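Local coordinates for MazG-related protein (Thermotoga maritima, PDB 2YXH) that probably hydrolyses nucleoside triphosphates to monophosphates and diphosphate with the help of magnesium, as a helical protein of the MazG family, at the interface of chains A and B. Numbering follows the deposited sequence. Chains: chain A/B, MazG-related protein.

Contact 1: the interface of chains A and B. Residues chain A 84, 87-88, 94-95; chain B 4, 8, 11.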
loop_
_atom_site.group_PDB
_atom_site.type_symbol
_atom_site.label_atom_id
_atom_site.label_comp_id
_atom_site.label_asym_id
_atom_site.label_seq_id
_atom_site.Cartn_x
_atom_site.Cartn_y
_atom_site.Cartn_z
ATOM N N VAL A 84 -12.845 2.180 -4.333
ATOM C CA VAL A 84 -13.944 1.489 -3.821
ATOM C C VAL A 84 -15.210 1.503 -4.757
ATOM O O VAL A 84 -15.943 0.514 -4.849
ATOM C CB VAL A 84 -14.312 2.065 -2.475
ATOM C CG1 VAL A 84 -15.662 1.685 -2.146
ATOM C CG2 VAL A 84 -13.351 1.435 -1.428
ATOM N N ILE A 87 -14.140 -1.071 -7.779
ATOM C CA ILE A 87 -14.302 -2.435 -7.303
ATOM C C ILE A 87 -15.734 -2.853 -7.126
ATOM O O ILE A 87 -16.101 -3.926 -7.579
ATOM C CB ILE A 87 -13.519 -2.625 -5.909
ATOM C CG1 ILE A 87 -12.027 -2.431 -6.129
ATOM C CG2 ILE A 87 -13.665 -4.044 -5.353
ATOM C CD1 ILE A 87 -11.511 -3.081 -7.582
ATOM N N SER A 88 -16.532 -2.026 -6.420
ATOM C CA SER A 88 -17.907 -2.383 -6.051
ATOM C C SER A 88 -18.723 -2.494 -7.283
ATOM O O SER A 88 -19.604 -3.344 -7.434
ATOM C CB SER A 88 -18.576 -1.349 -5.099
ATOM O OG SER A 88 -17.645 -0.947 -4.104
ATOM N N LEU A 94 -19.450 -9.223 -4.423
ATOM C CA LEU A 94 -18.860 -8.990 -3.097
ATOM C C LEU A 94 -19.936 -8.645 -2.095
ATOM O O LEU A 94 -19.771 -8.760 -0.868
ATOM C CB LEU A 94 -17.812 -7.862 -3.175
ATOM C CG LEU A 94 -16.587 -8.142 -4.052
ATOM C CD1 LEU A 94 -15.601 -6.981 -3.985
ATOM C CD2 LEU A 94 -15.951 -9.402 -3.505
ATOM N N PHE A 95 -21.070 -8.207 -2.610
ATOM C CA PHE A 95 -22.159 -7.724 -1.742
ATOM C C PHE A 95 -23.368 -8.617 -1.850
ATOM O O PHE A 95 -24.463 -8.185 -1.516
ATOM C CB PHE A 95 -22.493 -6.298 -2.158
ATOM C CG PHE A 95 -21.318 -5.383 -2.064
ATOM C CD1 PHE A 95 -20.962 -4.801 -0.832
ATOM C CD2 PHE A 95 -20.507 -5.156 -3.175
ATOM C CE1 PHE A 95 -19.848 -3.979 -0.699
ATOM C CE2 PHE A 95 -19.388 -4.330 -3.050
ATOM C CZ PHE A 95 -19.063 -3.744 -1.803
ATOM N N ARG B 4 -13.778 1.226 4.590
ATOM C CA ARG B 4 -14.631 0.576 3.618
ATOM C C ARG B 4 -13.755 -0.212 2.642
ATOM O O ARG B 4 -14.230 -1.153 2.027
ATOM C CB ARG B 4 -15.584 1.547 2.874
ATOM C CG ARG B 4 -16.859 0.796 2.357
ATOM C CD ARG B 4 -17.769 1.497 1.294
ATOM N NE ARG B 4 -18.374 0.446 0.412
ATOM C CZ ARG B 4 -18.965 0.635 -0.797
ATOM N NH1 ARG B 4 -19.101 1.868 -1.342
ATOM N NH2 ARG B 4 -19.431 -0.413 -1.486
ATOM N N ILE B 8 -14.171 -4.201 2.046
ATOM C CA ILE B 8 -14.090 -4.675 0.652
ATOM C C ILE B 8 -13.131 -5.845 0.546
ATOM O O ILE B 8 -13.520 -6.913 0.087
ATOM C CB ILE B 8 -13.711 -3.522 -0.307
ATOM C CG1 ILE B 8 -14.842 -2.469 -0.362
ATOM C CG2 ILE B 8 -13.391 -3.992 -1.703
ATOM C CD1 ILE B 8 -15.952 -2.737 -1.371
ATOM N N ARG B 11 -14.325 -8.779 2.159
ATOM C CA ARG B 11 -15.429 -9.440 1.386
ATOM C C ARG B 11 -14.828 -10.283 0.284
ATOM O O ARG B 11 -15.362 -11.295 -0.078
ATOM C CB ARG B 11 -16.359 -8.394 0.732
ATOM C CG ARG B 11 -17.349 -7.763 1.786
ATOM C CD ARG B 11 -18.236 -6.763 1.077
ATOM N NE ARG B 11 -18.993 -5.942 2.027
ATOM C CZ ARG B 11 -20.104 -6.378 2.610
ATOM N NH1 ARG B 11 -20.604 -7.604 2.336
ATOM N NH2 ARG B 11 -20.710 -5.576 3.472
#
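B:Ile8 and A:Phe95 meet tip to ring where the amino-terminal helix 3-15 of one MazG-family chain packs beside helix 76-90 and the 3-10 helix 92-95 of the other. The delta-methyl CD1 of B:Ile8 lies 3.3 Å from CZ of the phenyl ring. Its other branch, CG2, anti to the backbone N, faces CG2 of A:Ile87 at 3.7 Å; a beta-branched residue thus fills two places at once.

One turn further along, B:Arg11 runs past the chain end of the 3-10 helix. Arginine suits the place because its aliphatic stem can pass both the carbonyl and the ring. Its CB and CG pass the carbonyl O of A:Leu94, and CD comes to 3.2 Å from the same O. The chain is extended from CG to NE, which brings NE to 3.5 Å from CE1 of A:Phe95. Beyond it, CZ lies near CD1 of the ring, while NH1 turns back toward A:Leu94 O at 3.5 Å, without a hydrogen bond. The phenyl ring meets one face of this guanidinium near its rim, the two planes tilted by 38°.

B:Arg4 reaches the other end of the patch. One face of its guanidinium receives CG1 of A:Val84, which stands 3.5 Å from NH1, and CE1 of A:Phe95 lies in plane at its edge. NH2 passes A:Ser88 OG at 3.2 Å, again a contact and not a hydrogen bond.

Contact 2: the interface of chains A and B. Residues chain A 1-2, 5, 58; chain B 62, 76-77, 80.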
loop_
_atom_site.group_PDB
_atom_site.type_symbol
_atom_site.label_atom_id
_atom_site.label_comp_id
_atom_site.label_asym_id
_atom_site.label_seq_id
_atom_site.Cartn_x
_atom_site.Cartn_y
_atom_site.Cartn_z
HETATM N N MSE A 1 -1.662 -1.427 13.559
HETATM C CA MSE A 1 -2.563 -0.219 13.799
HETATM C C MSE A 1 -2.402 0.898 12.748
HETATM O O MSE A 1 -1.471 1.714 12.804
HETATM C CB MSE A 1 -2.287 0.293 15.189
HETATM C CG MSE A 1 -1.347 -0.695 15.976
HETATM SE SE MSE A 1 0.667 -0.553 15.917
HETATM C CE MSE A 1 1.088 0.215 17.707
ATOM N N VAL A 2 -3.320 0.903 11.791
ATOM C CA VAL A 2 -3.283 1.733 10.580
ATOM C C VAL A 2 -3.270 3.259 10.802
ATOM O O VAL A 2 -2.664 4.019 10.068
ATOM C CB VAL A 2 -4.535 1.406 9.740
ATOM C CG1 VAL A 2 -4.520 2.128 8.383
ATOM C CG2 VAL A 2 -4.637 -0.086 9.532
ATOM N N LEU A 5 0.005 4.525 11.730
ATOM C CA LEU A 5 0.845 4.599 10.544
ATOM C C LEU A 5 0.488 5.868 9.784
ATOM O O LEU A 5 1.351 6.562 9.292
ATOM C CB LEU A 5 0.604 3.384 9.654
ATOM C CG LEU A 5 1.483 3.344 8.380
ATOM C CD1 LEU A 5 2.896 3.559 8.873
ATOM C CD2 LEU A 5 1.291 2.067 7.939
ATOM N N ILE A 58 3.444 -1.607 2.837
ATOM C CA ILE A 58 2.275 -0.762 3.058
ATOM C C ILE A 58 2.656 0.703 3.420
ATOM O O ILE A 58 2.080 1.672 2.873
ATOM C CB ILE A 58 1.406 -1.305 4.187
ATOM C CG1 ILE A 58 0.633 -2.541 3.712
ATOM C CG2 ILE A 58 0.449 -0.173 4.708
ATOM C CD1 ILE A 58 -0.183 -3.198 4.855
ATOM N N LEU B 62 -2.923 -3.696 -0.557
ATOM C CA LEU B 62 -3.615 -4.289 0.564
ATOM C C LEU B 62 -4.064 -5.682 0.201
ATOM O O LEU B 62 -4.172 -6.521 1.112
ATOM C CB LEU B 62 -4.807 -3.480 1.019
ATOM C CG LEU B 62 -4.453 -2.277 1.880
ATOM C CD1 LEU B 62 -5.692 -1.372 2.037
ATOM C CD2 LEU B 62 -3.947 -2.830 3.147
ATOM N N LEU B 76 -2.083 -8.378 9.611
ATOM C CA LEU B 76 -1.820 -7.015 9.221
ATOM C C LEU B 76 -1.591 -6.069 10.356
ATOM O O LEU B 76 -0.766 -5.158 10.263
ATOM C CB LEU B 76 -2.950 -6.445 8.396
ATOM C CG LEU B 76 -2.793 -5.031 7.818
ATOM C CD1 LEU B 76 -1.527 -5.002 6.909
ATOM C CD2 LEU B 76 -4.028 -4.600 6.998
ATOM N N GLU B 77 -2.356 -6.206 11.424
ATOM C CA GLU B 77 -2.014 -5.359 12.553
ATOM C C GLU B 77 -0.547 -5.558 13.135
ATOM O O GLU B 77 0.154 -4.592 13.409
ATOM C CB GLU B 77 -3.121 -5.409 13.623
ATOM C CG GLU B 77 -4.568 -5.142 12.989
ATOM C CD GLU B 77 -4.740 -3.757 12.275
ATOM O OE1 GLU B 77 -4.339 -2.770 12.994
ATOM O OE2 GLU B 77 -5.257 -3.672 11.052
ATOM N N ILE B 80 1.892 -3.960 10.587
ATOM C CA ILE B 80 1.885 -2.503 10.635
ATOM C C ILE B 80 2.607 -2.085 11.886
ATOM O O ILE B 80 3.294 -1.111 11.885
ATOM C CB ILE B 80 0.434 -1.911 10.613
ATOM C CG1 ILE B 80 -0.225 -2.208 9.250
ATOM C CG2 ILE B 80 0.459 -0.429 10.921
ATOM C CD1 ILE B 80 -1.605 -1.628 9.029
#
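The main-chain N of A:Met1, at the amino terminus of its chain, gives a weak hydrogen bond to the carboxylate OE1 of B:Glu77 at 3.0 Å. A:Met1, modelled as selenomethionine, is poorly ordered, so this link between two copies of the MazG-family protein is best read as a loose one. B:Glu77 stands near the start of helix 76-90, and its chain bends at chi2 (-60°), which carries the carboxylate back toward the incoming terminus. The acid suits the place, since a terminal amine would probably carry positive charge. An alanine here would probably leave the A:Met1 amino group without its carboxylate mate and the terminus freer to wander.

One turn along the same helix, B:Ile80 supplies the apolar part of the contact. Its CG2 lies 3.4 Å from the carbonyl O of A:Met1, a spacing only as sure as that disordered residue, and also meets CD2 of A:Leu5 at 4.0 Å. The other branch is stretched out (chi2 -176°) and sends CD1 to CG2 of A:Val2, a tight 3.4 Å, though A:Val2 too is poorly ordered. Branching at CB lets isoleucine touch the terminus and the first turn of helix 2-15 together.

Farther in, A:Ile58 of helix 47-72 points toward B:Leu76 and B:Leu62. The model presses its CD1 too closely on B:Leu76, which leaves the placing of that methyl uncertain; its 4.1 Å to CD2 of B:Leu62 is therefore approximate packing, the two side chains crossing near a right angle.

Contact 3: the interface of chains A and B. Residues chain A 91, 93-94, 100, 102, 105; chain B 12, 16-18, 59.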
loop_
_atom_site.group_PDB
_atom_site.type_symbol
_atom_site.label_atom_id
_atom_site.label_comp_id
_atom_site.label_asym_id
_atom_site.label_seq_id
_atom_site.Cartn_x
_atom_site.Cartn_y
_atom_site.Cartn_z
ATOM N N LYS A 91 -17.212 -5.841 -9.234
ATOM C CA LYS A 91 -17.266 -7.142 -8.607
ATOM C C LYS A 91 -18.452 -7.077 -7.749
ATOM O O LYS A 91 -18.325 -7.076 -6.563
ATOM C CB LYS A 91 -15.993 -7.392 -7.784
ATOM C CG LYS A 91 -14.692 -7.436 -8.639
ATOM C CD LYS A 91 -13.460 -7.629 -7.728
ATOM C CE LYS A 91 -12.642 -8.909 -8.032
ATOM N NZ LYS A 91 -11.967 -9.489 -6.774
ATOM N N TRP A 93 -20.705 -9.088 -6.963
ATOM C CA TRP A 93 -20.893 -10.315 -6.117
ATOM C C TRP A 93 -20.316 -10.219 -4.679
ATOM O O TRP A 93 -20.684 -11.009 -3.838
ATOM C CB TRP A 93 -20.334 -11.535 -6.794
ATOM C CG TRP A 93 -18.846 -11.443 -7.130
ATOM C CD1 TRP A 93 -17.749 -11.838 -6.331
ATOM C CD2 TRP A 93 -18.281 -10.984 -8.375
ATOM N NE1 TRP A 93 -16.538 -11.630 -7.029
ATOM C CE2 TRP A 93 -16.843 -11.082 -8.262
ATOM C CE3 TRP A 93 -18.833 -10.469 -9.567
ATOM C CZ2 TRP A 93 -16.006 -10.714 -9.305
ATOM C CZ3 TRP A 93 -17.947 -10.096 -10.624
ATOM C CH2 TRP A 93 -16.583 -10.220 -10.472
ATOM N N LEU A 94 -19.450 -9.223 -4.423
ATOM C CA LEU A 94 -18.860 -8.990 -3.097
ATOM C C LEU A 94 -19.936 -8.645 -2.095
ATOM O O LEU A 94 -19.771 -8.760 -0.868
ATOM C CB LEU A 94 -17.812 -7.862 -3.175
ATOM C CG LEU A 94 -16.587 -8.142 -4.052
ATOM C CD1 LEU A 94 -15.601 -6.981 -3.985
ATOM C CD2 LEU A 94 -15.951 -9.402 -3.505
ATOM N N ILE A 100 -20.664 -17.174 -6.050
ATOM C CA ILE A 100 -20.885 -17.409 -7.452
ATOM C C ILE A 100 -19.603 -18.006 -8.006
ATOM O O ILE A 100 -18.490 -17.892 -7.399
ATOM C CB ILE A 100 -21.303 -16.072 -8.227
ATOM C CG1 ILE A 100 -20.124 -15.152 -8.499
ATOM C CG2 ILE A 100 -22.379 -15.249 -7.455
ATOM C CD1 ILE A 100 -20.475 -14.153 -9.605
ATOM N N LEU A 102 -16.400 -18.940 -10.585
ATOM C CA LEU A 102 -15.419 -18.126 -11.240
ATOM C C LEU A 102 -16.027 -17.647 -12.556
ATOM O O LEU A 102 -15.866 -16.429 -12.929
ATOM C CB LEU A 102 -14.108 -18.926 -11.478
ATOM C CG LEU A 102 -12.928 -18.156 -12.112
ATOM C CD1 LEU A 102 -12.518 -16.946 -11.275
ATOM C CD2 LEU A 102 -11.663 -19.022 -12.478
ATOM N N ALA A 105 -18.684 -14.919 -12.204
ATOM C CA ALA A 105 -17.900 -13.729 -11.825
ATOM C C ALA A 105 -17.205 -13.116 -13.013
ATOM O O ALA A 105 -17.286 -11.878 -13.234
ATOM C CB ALA A 105 -16.841 -14.088 -10.735
ATOM N N SER B 12 -13.734 -9.812 -0.281
ATOM C CA SER B 12 -13.109 -10.599 -1.395
ATOM C C SER B 12 -12.555 -11.927 -0.810
ATOM O O SER B 12 -12.746 -12.978 -1.369
ATOM C CB SER B 12 -11.971 -9.822 -1.980
ATOM O OG SER B 12 -12.393 -8.589 -2.512
ATOM N N CYS B 16 -14.959 -13.908 -3.173
ATOM C CA CYS B 16 -14.478 -13.726 -4.514
ATOM C C CYS B 16 -13.736 -14.933 -5.066
ATOM O O CYS B 16 -12.600 -15.260 -4.613
ATOM C CB CYS B 16 -13.623 -12.473 -4.644
ATOM S SG CYS B 16 -13.116 -12.369 -6.361
ATOM N N PRO B 17 -14.370 -15.603 -6.060
ATOM C CA PRO B 17 -13.761 -16.805 -6.697
ATOM C C PRO B 17 -12.505 -16.508 -7.554
ATOM O O PRO B 17 -11.700 -17.408 -7.804
ATOM C CB PRO B 17 -14.953 -17.414 -7.512
ATOM C CG PRO B 17 -15.745 -16.180 -7.922
ATOM C CD PRO B 17 -15.680 -15.271 -6.659
ATOM N N TRP B 18 -12.311 -15.259 -7.993
ATOM C CA TRP B 18 -11.080 -14.874 -8.729
ATOM C C TRP B 18 -9.924 -14.778 -7.712
ATOM O O TRP B 18 -8.807 -15.303 -7.921
ATOM C CB TRP B 18 -11.253 -13.518 -9.409
ATOM C CG TRP B 18 -10.024 -12.951 -10.109
ATOM C CD1 TRP B 18 -9.594 -13.254 -11.392
ATOM C CD2 TRP B 18 -9.066 -11.992 -9.588
ATOM N NE1 TRP B 18 -8.471 -12.524 -11.693
ATOM C CE2 TRP B 18 -8.119 -11.753 -10.606
ATOM C CE3 TRP B 18 -8.932 -11.299 -8.364
ATOM C CZ2 TRP B 18 -7.029 -10.850 -10.428
ATOM C CZ3 TRP B 18 -7.867 -10.378 -8.190
ATOM C CH2 TRP B 18 -6.938 -10.176 -9.198
ATOM N N TYR B 59 -5.275 -0.269 -2.880
ATOM C CA TYR B 59 -6.015 -1.527 -2.920
ATOM C C TYR B 59 -5.127 -2.738 -3.260
ATOM O O TYR B 59 -5.115 -3.757 -2.572
ATOM C CB TYR B 59 -7.087 -1.350 -3.954
ATOM C CG TYR B 59 -7.791 -2.563 -4.438
ATOM C CD1 TYR B 59 -8.530 -3.374 -3.573
ATOM C CD2 TYR B 59 -7.852 -2.824 -5.749
ATOM C CE1 TYR B 59 -9.274 -4.436 -4.033
ATOM C CE2 TYR B 59 -8.558 -3.914 -6.206
ATOM C CZ TYR B 59 -9.285 -4.699 -5.323
ATOM O OH TYR B 59 -9.980 -5.789 -5.820
#
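B:Cys16 and B:Pro17 turn the chain of B against A: the cysteine leaves helix 3-15 with an extended backbone (psi 111°), and the proline opens the next short helix, a place that suits a residue with no N-H to give. With SG anti to its backbone N, the torsion that turns it out toward chain A, B:Cys16 presents its sulfur to A:Trp93, whose indole NE1 gives SG a nearly straight hydrogen bond, 3.6 Å long and 167° at the hydrogen. The sulfur lies in the indole plane, and the ring is held in its own chain between CA of A:Lys91 on one face and CB of A:Ala105 on the other. A:Trp93 reaches this slot with CG between the backbone N and carbonyl carbon (chi1 58°).

The side-chain amino NZ of A:Lys91 comes to 3.1 Å from the same SG, a close polar approach not counted as a hydrogen bond. On the face of the indole where A:Ala105 lies, B:Pro17 packs its ring carbon CG on CB of A:Ala105 at 3.7 Å and lies 3.3 Å from the carbonyl O of A:Ile100. Leucine lengthens the seam: CD1 of A:Leu102 rests 3.6 Å from CA of B:Trp18, and CD2 of A:Leu94 lies 3.7 Å from CA of B:Ser12.

In the fold, the 3-10 helix 92-95 and the start of helix 102-113 of chain A thus form a clasp around the turn where helix 3-15 of chain B ends.

Contact 1 and contact 3 are neighbours: the centres of their C-alpha atoms lie about 9 Å apart, and A:Leu94 belongs to both, so they form one continuous seam along helix 3-15 of chain B. The centre of contact 2, in the copies given, is about 19 Å from that of contact 1 and 24 Å from that of contact 3. Because the interface is two-fold symmetric, the twin of contact 1 joins helix 2-15 of A to helix 76-90 of B, and contact 2 is the far end of that helix pair. Each copy lays its amino-terminal helix against helix 76-90 of the other, consistent with a genuine dimer, though the structure alone does not prove it.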